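Local structure of possible substrate binding protein of ABC transporter system (Rhodopseudomonas palustris, 3N0X) at residues G189-F193 / M222-Y227; K202-V207 / Y227-T233. The protein probably binds a branched-chain amino acid or related ligand in the periplasm and delivers it to an ABC transporter for uptake. All blocks are in the same frame, centred on the assembly; numbering follows the deposited sequence.

Contact 1 (G189-F193 / M222-Y227)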
# COMPACT_ATOMS: atom_id res chain seq x y z
N GLY A 189 1.88 21.43 17.93
CA GLY A 189 3.32 21.16 17.93
C GLY A 189 3.89 21.35 19.32
O GLY A 189 4.63 20.50 19.81
N GLN A 190 3.53 22.46 19.96
CA GLN A 190 3.99 22.72 21.31
C GLN A 190 3.48 21.67 22.32
O GLN A 190 4.24 21.24 23.19
CB GLN A 190 3.69 24.15 21.76
CG GLN A 190 4.55 24.53 22.96
CD GLN A 190 6.05 24.57 22.64
OE1 GLN A 190 6.48 25.15 21.65
NE2 GLN A 190 6.85 23.90 23.49
N ARG A 191 2.24 21.22 22.16
CA ARG A 191 1.72 20.17 23.04
C ARG A 191 2.53 18.90 22.88
O ARG A 191 2.85 18.21 23.86
CB ARG A 191 0.23 19.90 22.81
CG ARG A 191 -0.67 21.12 23.16
CD ARG A 191 -2.11 20.69 23.33
NE ARG A 191 -2.72 20.15 22.12
CZ ARG A 191 -3.29 20.90 21.17
NH1 ARG A 191 -3.29 22.22 21.28
NH2 ARG A 191 -3.85 20.33 20.10
N LEU A 192 2.83 18.55 21.63
CA LEU A 192 3.63 17.36 21.35
C LEU A 192 5.03 17.49 21.93
O LEU A 192 5.54 16.56 22.57
CB LEU A 192 3.68 17.10 19.83
CG LEU A 192 2.36 16.69 19.17
CD1 LEU A 192 2.45 16.90 17.68
CD2 LEU A 192 2.01 15.23 19.49
N PHE A 193 5.65 18.64 21.72
CA PHE A 193 6.99 18.86 22.28
C PHE A 193 6.95 18.80 23.80
O PHE A 193 7.81 18.15 24.43
CB PHE A 193 7.56 20.22 21.87
CG PHE A 193 7.77 20.41 20.41
CD1 PHE A 193 7.83 19.36 19.53
CD2 PHE A 193 7.96 21.68 19.91
CE1 PHE A 193 8.04 19.56 18.19
CE2 PHE A 193 8.17 21.88 18.55
CZ PHE A 193 8.22 20.82 17.70
N MSE A 222 9.69 24.20 13.41
CA MSE A 222 9.70 24.55 14.84
C MSE A 222 10.90 23.97 15.60
O MSE A 222 11.01 24.19 16.79
CB MSE A 222 8.39 24.09 15.52
CG MSE A 222 7.16 24.80 14.95
SE MSE A 222 5.47 23.93 15.50
CE MSE A 222 5.47 24.41 17.21
N ASP A 223 11.77 23.24 14.91
CA ASP A 223 13.05 22.77 15.47
C ASP A 223 12.89 21.80 16.63
O ASP A 223 13.30 22.09 17.75
CB ASP A 223 13.88 24.01 15.92
CG ASP A 223 15.36 23.67 16.21
OD1 ASP A 223 15.76 22.54 15.89
OD2 ASP A 223 16.11 24.53 16.75
N PRO A 224 12.30 20.63 16.35
CA PRO A 224 12.15 19.61 17.39
C PRO A 224 13.47 19.11 17.98
O PRO A 224 13.49 18.68 19.15
CB PRO A 224 11.41 18.47 16.68
CG PRO A 224 11.64 18.70 15.25
CD PRO A 224 11.82 20.18 15.04
N LYS A 225 14.56 19.18 17.21
CA LYS A 225 15.85 18.73 17.70
C LYS A 225 16.30 19.48 18.94
O LYS A 225 17.03 18.92 19.77
CB LYS A 225 16.93 18.80 16.60
CG LYS A 225 18.29 18.20 16.98
N ARG A 226 15.83 20.72 19.13
CA ARG A 226 16.22 21.47 20.33
C ARG A 226 15.68 20.83 21.62
O ARG A 226 16.21 21.05 22.71
CB ARG A 226 15.80 22.93 20.23
CG ARG A 226 14.35 23.13 20.37
CD ARG A 226 13.92 24.51 19.95
NE ARG A 226 12.51 24.52 19.57
CZ ARG A 226 11.51 25.07 20.28
NH1 ARG A 226 11.74 25.67 21.46
NH2 ARG A 226 10.26 25.01 19.81
N TYR A 227 14.64 19.99 21.48
CA TYR A 227 14.12 19.22 22.60
C TYR A 227 14.57 17.76 22.57
O TYR A 227 14.09 16.95 23.37
CB TYR A 227 12.61 19.19 22.55
CG TYR A 227 11.97 20.53 22.76
CD1 TYR A 227 12.06 21.15 23.98
CD2 TYR A 227 11.26 21.13 21.75
CE1 TYR A 227 11.45 22.37 24.20
CE2 TYR A 227 10.62 22.33 21.98
CZ TYR A 227 10.74 22.94 23.21
OH TYR A 227 10.12 24.14 23.43
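One phenylalanine of a helix, Phe-193, packs against four chemically different residues of an irregular loop: selenomethionine Met-222, Pro-224, Arg-226 and Tyr-227. Its CE2 lies 3.8 Å from CB of Met-222, at the ring edge, and its CE1 lies 3.9 Å from CB of Pro-224. The selenium of Met-222 sits 5.5 Å from the Phe-193 ring centroid, an oblique Met-aromatic contact. The Tyr-227 ring approaches to 3.4 Å (Phe-193 CD2 to Tyr-227 CE2), with the two planes inclined at 43°. One turn earlier, the missing side chain of Gly-189 leaves room for that of Met-222: an ideal CB would come 2.7 Å from its SE, whereas CE of Met-222 rests 4.0 Å from Gly-189 CA. A polar link is added where Gln-190 NE2 donates to Tyr-227 OH over 3.3 Å while also bonding to Asp-194. The loop is braced internally too, for Arg-226 folds back so that its NE and NH2 each donate to Met-222 O at 3.2 Å. Asp-223, with positive phi, is the first residue after helix 215-221 to leave helical phi/psi, and a short 3-10 segment follows. Helix 186-196 of one beta-alpha-beta crossover thus packs on the loop closing the next, before strand 229-233, on one face of the four-stranded parallel sheet in a lobe of the periplasmic binding protein fold.

Contact 2 (K202-V207 / Y227-T233)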
# COMPACT_ATOMS: atom_id res chain seq x y z
N LYS A 202 15.08 8.06 23.62
CA LYS A 202 14.77 8.65 22.34
C LYS A 202 13.31 9.04 22.31
O LYS A 202 12.46 8.31 22.83
CB LYS A 202 15.04 7.63 21.23
CG LYS A 202 14.83 8.14 19.81
CD LYS A 202 15.21 7.11 18.68
CE LYS A 202 16.70 6.97 18.58
NZ LYS A 202 17.06 6.24 17.31
N LYS A 203 13.03 10.18 21.70
CA LYS A 203 11.67 10.73 21.62
C LYS A 203 11.32 10.98 20.17
O LYS A 203 12.11 11.59 19.45
CB LYS A 203 11.59 12.01 22.41
CG LYS A 203 11.81 11.83 23.92
CD LYS A 203 13.14 12.29 24.35
CE LYS A 203 13.23 13.78 24.38
NZ LYS A 203 14.65 14.26 24.62
N ILE A 204 10.15 10.51 19.75
CA ILE A 204 9.72 10.55 18.36
C ILE A 204 8.27 11.02 18.27
O ILE A 204 7.43 10.53 19.03
CB ILE A 204 9.82 9.18 17.68
CG1 ILE A 204 11.23 8.56 17.84
CG2 ILE A 204 9.46 9.29 16.16
CD1 ILE A 204 11.34 7.10 17.29
N ILE A 205 7.99 11.95 17.37
CA ILE A 205 6.61 12.30 16.98
C ILE A 205 6.39 11.53 15.70
O ILE A 205 7.09 11.76 14.70
CB ILE A 205 6.41 13.83 16.74
CG1 ILE A 205 6.64 14.60 18.05
CG2 ILE A 205 5.04 14.07 16.12
CD1 ILE A 205 6.77 16.10 17.85
N TRP A 206 5.39 10.64 15.69
CA TRP A 206 5.01 9.89 14.49
C TRP A 206 3.74 10.52 13.93
O TRP A 206 2.75 10.69 14.64
CB TRP A 206 4.83 8.39 14.77
CG TRP A 206 4.54 7.63 13.54
CD1 TRP A 206 5.44 7.28 12.60
CD2 TRP A 206 3.27 7.13 13.08
NE1 TRP A 206 4.84 6.59 11.56
CE2 TRP A 206 3.51 6.47 11.83
CE3 TRP A 206 1.97 7.15 13.59
CZ2 TRP A 206 2.48 5.86 11.10
CZ3 TRP A 206 0.95 6.53 12.84
CH2 TRP A 206 1.23 5.89 11.62
N VAL A 207 3.79 10.88 12.65
CA VAL A 207 2.69 11.54 11.98
C VAL A 207 2.02 10.59 10.98
O VAL A 207 2.69 9.84 10.23
CB VAL A 207 3.19 12.78 11.26
CG1 VAL A 207 2.03 13.55 10.58
CG2 VAL A 207 3.92 13.73 12.24
N TYR A 227 14.64 19.99 21.48
CA TYR A 227 14.12 19.22 22.60
C TYR A 227 14.57 17.76 22.57
O TYR A 227 14.09 16.95 23.37
CB TYR A 227 12.61 19.19 22.55
CG TYR A 227 11.97 20.53 22.76
CD1 TYR A 227 12.06 21.15 23.98
CD2 TYR A 227 11.26 21.13 21.75
CE1 TYR A 227 11.45 22.37 24.20
CE2 TYR A 227 10.62 22.33 21.98
CZ TYR A 227 10.74 22.94 23.21
OH TYR A 227 10.12 24.14 23.43
N GLY A 228 15.46 17.42 21.66
CA GLY A 228 15.88 16.06 21.42
C GLY A 228 14.76 15.19 20.89
O GLY A 228 14.70 14.00 21.20
N ILE A 229 13.89 15.76 20.07
CA ILE A 229 12.79 15.03 19.45
C ILE A 229 13.04 14.84 17.96
O ILE A 229 13.46 15.79 17.28
CB ILE A 229 11.46 15.78 19.68
CG1 ILE A 229 11.15 15.90 21.16
CG2 ILE A 229 10.28 15.09 18.94
CD1 ILE A 229 10.03 16.93 21.50
N GLU A 230 12.75 13.63 17.47
CA GLU A 230 12.84 13.25 16.06
C GLU A 230 11.44 13.19 15.50
O GLU A 230 10.51 12.85 16.23
CB GLU A 230 13.37 11.81 15.92
CG GLU A 230 14.84 11.61 16.09
CD GLU A 230 15.25 10.22 15.63
OE1 GLU A 230 14.99 9.87 14.45
OE2 GLU A 230 15.82 9.47 16.47
N LEU A 231 11.28 13.49 14.21
CA LEU A 231 10.02 13.29 13.52
C LEU A 231 10.08 12.01 12.73
O LEU A 231 11.16 11.58 12.32
CB LEU A 231 9.75 14.42 12.54
CG LEU A 231 9.67 15.86 13.08
CD1 LEU A 231 9.31 16.85 11.92
CD2 LEU A 231 8.71 15.99 14.29
N SER A 232 8.93 11.37 12.57
CA SER A 232 8.80 10.12 11.82
C SER A 232 7.47 10.11 11.10
O SER A 232 6.47 10.63 11.58
CB SER A 232 8.94 8.90 12.75
OG SER A 232 8.79 7.63 12.10
N THR A 233 7.45 9.50 9.91
CA THR A 233 6.21 9.27 9.20
C THR A 233 6.44 8.11 8.22
O THR A 233 7.60 7.68 7.97
CB THR A 233 5.70 10.54 8.51
OG1 THR A 233 4.34 10.38 8.11
CG2 THR A 233 6.59 10.89 7.29
O HOH W 1 15.85 7.17 14.94
O HOH W 2 15.40 11.61 20.69
O HOH W 3 16.68 12.57 23.10
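Ile-205 overlaps two side chains of the neighbouring strand at once, its CG1 3.8 Å from CG2 of Ile-229 and its CB 4.0 Å from CD2 of Leu-231. The strands are those of a beta-alpha-beta unit whose connecting helix is 215-221, and they run parallel with their axes 4.6 Å apart at closest approach and 33° between their directions. As usual in parallel pairing, Ile-205 bonds to the two residues flanking its partner Leu-231: Ile-205 N reaches Glu-230 O at 2.9 Å, and Ile-205 O takes Ser-232 N at 2.8 Å. Either side of these, Lys-203 O receives Glu-230 N at 2.9 Å and Val-207 N meets Ser-232 O at 2.9 Å. The face bearing Ile-205 and Leu-231 is packed by helices 186-196 and 215-221. On the face of Ile-204, Trp-206 and Ser-232, CG2 of Ile-204 touches CB of Ser-232 at 3.5 Å; the Trp-206 indole stacks on Phe-161 and hydrogen-bonds through NE1 to Asn-133, while the Ser-232 hydroxyl hydrogen-bonds to the backbone carbonyl of Glu-251. At the exposed start, Lys-202 NZ forms a salt bridge with Glu-230 OE2 at 3.6 Å, also bridged by a water, and Lys-203 NZ donates to Tyr-227 O at 3.0 Å. At the other end, the hydroxyl OG1 of Thr-233 donates to Val-207 O across 2.7 Å.

In the fold
Followed from the N terminus, the chain reaches helix 186-196, which carries residues 189-193, then enters strand 202-207, passes through helix 215-221 and the loop 222-227, and enters strand 229-233 before continuing. Contact 1 closes the path from helix 186-196 to the loop 222-227; contact 2 closes the path from strand to strand. Because their segments alternate, the two closures cross instead of nesting, and Tyr-227 belongs to both. They meet directly where Phe-193 packs on Ile-205 and Ile-229. Together they tie the edge strand 229-233, and the loop leading into it, to the inner strand 202-207 and the helix preceding that strand.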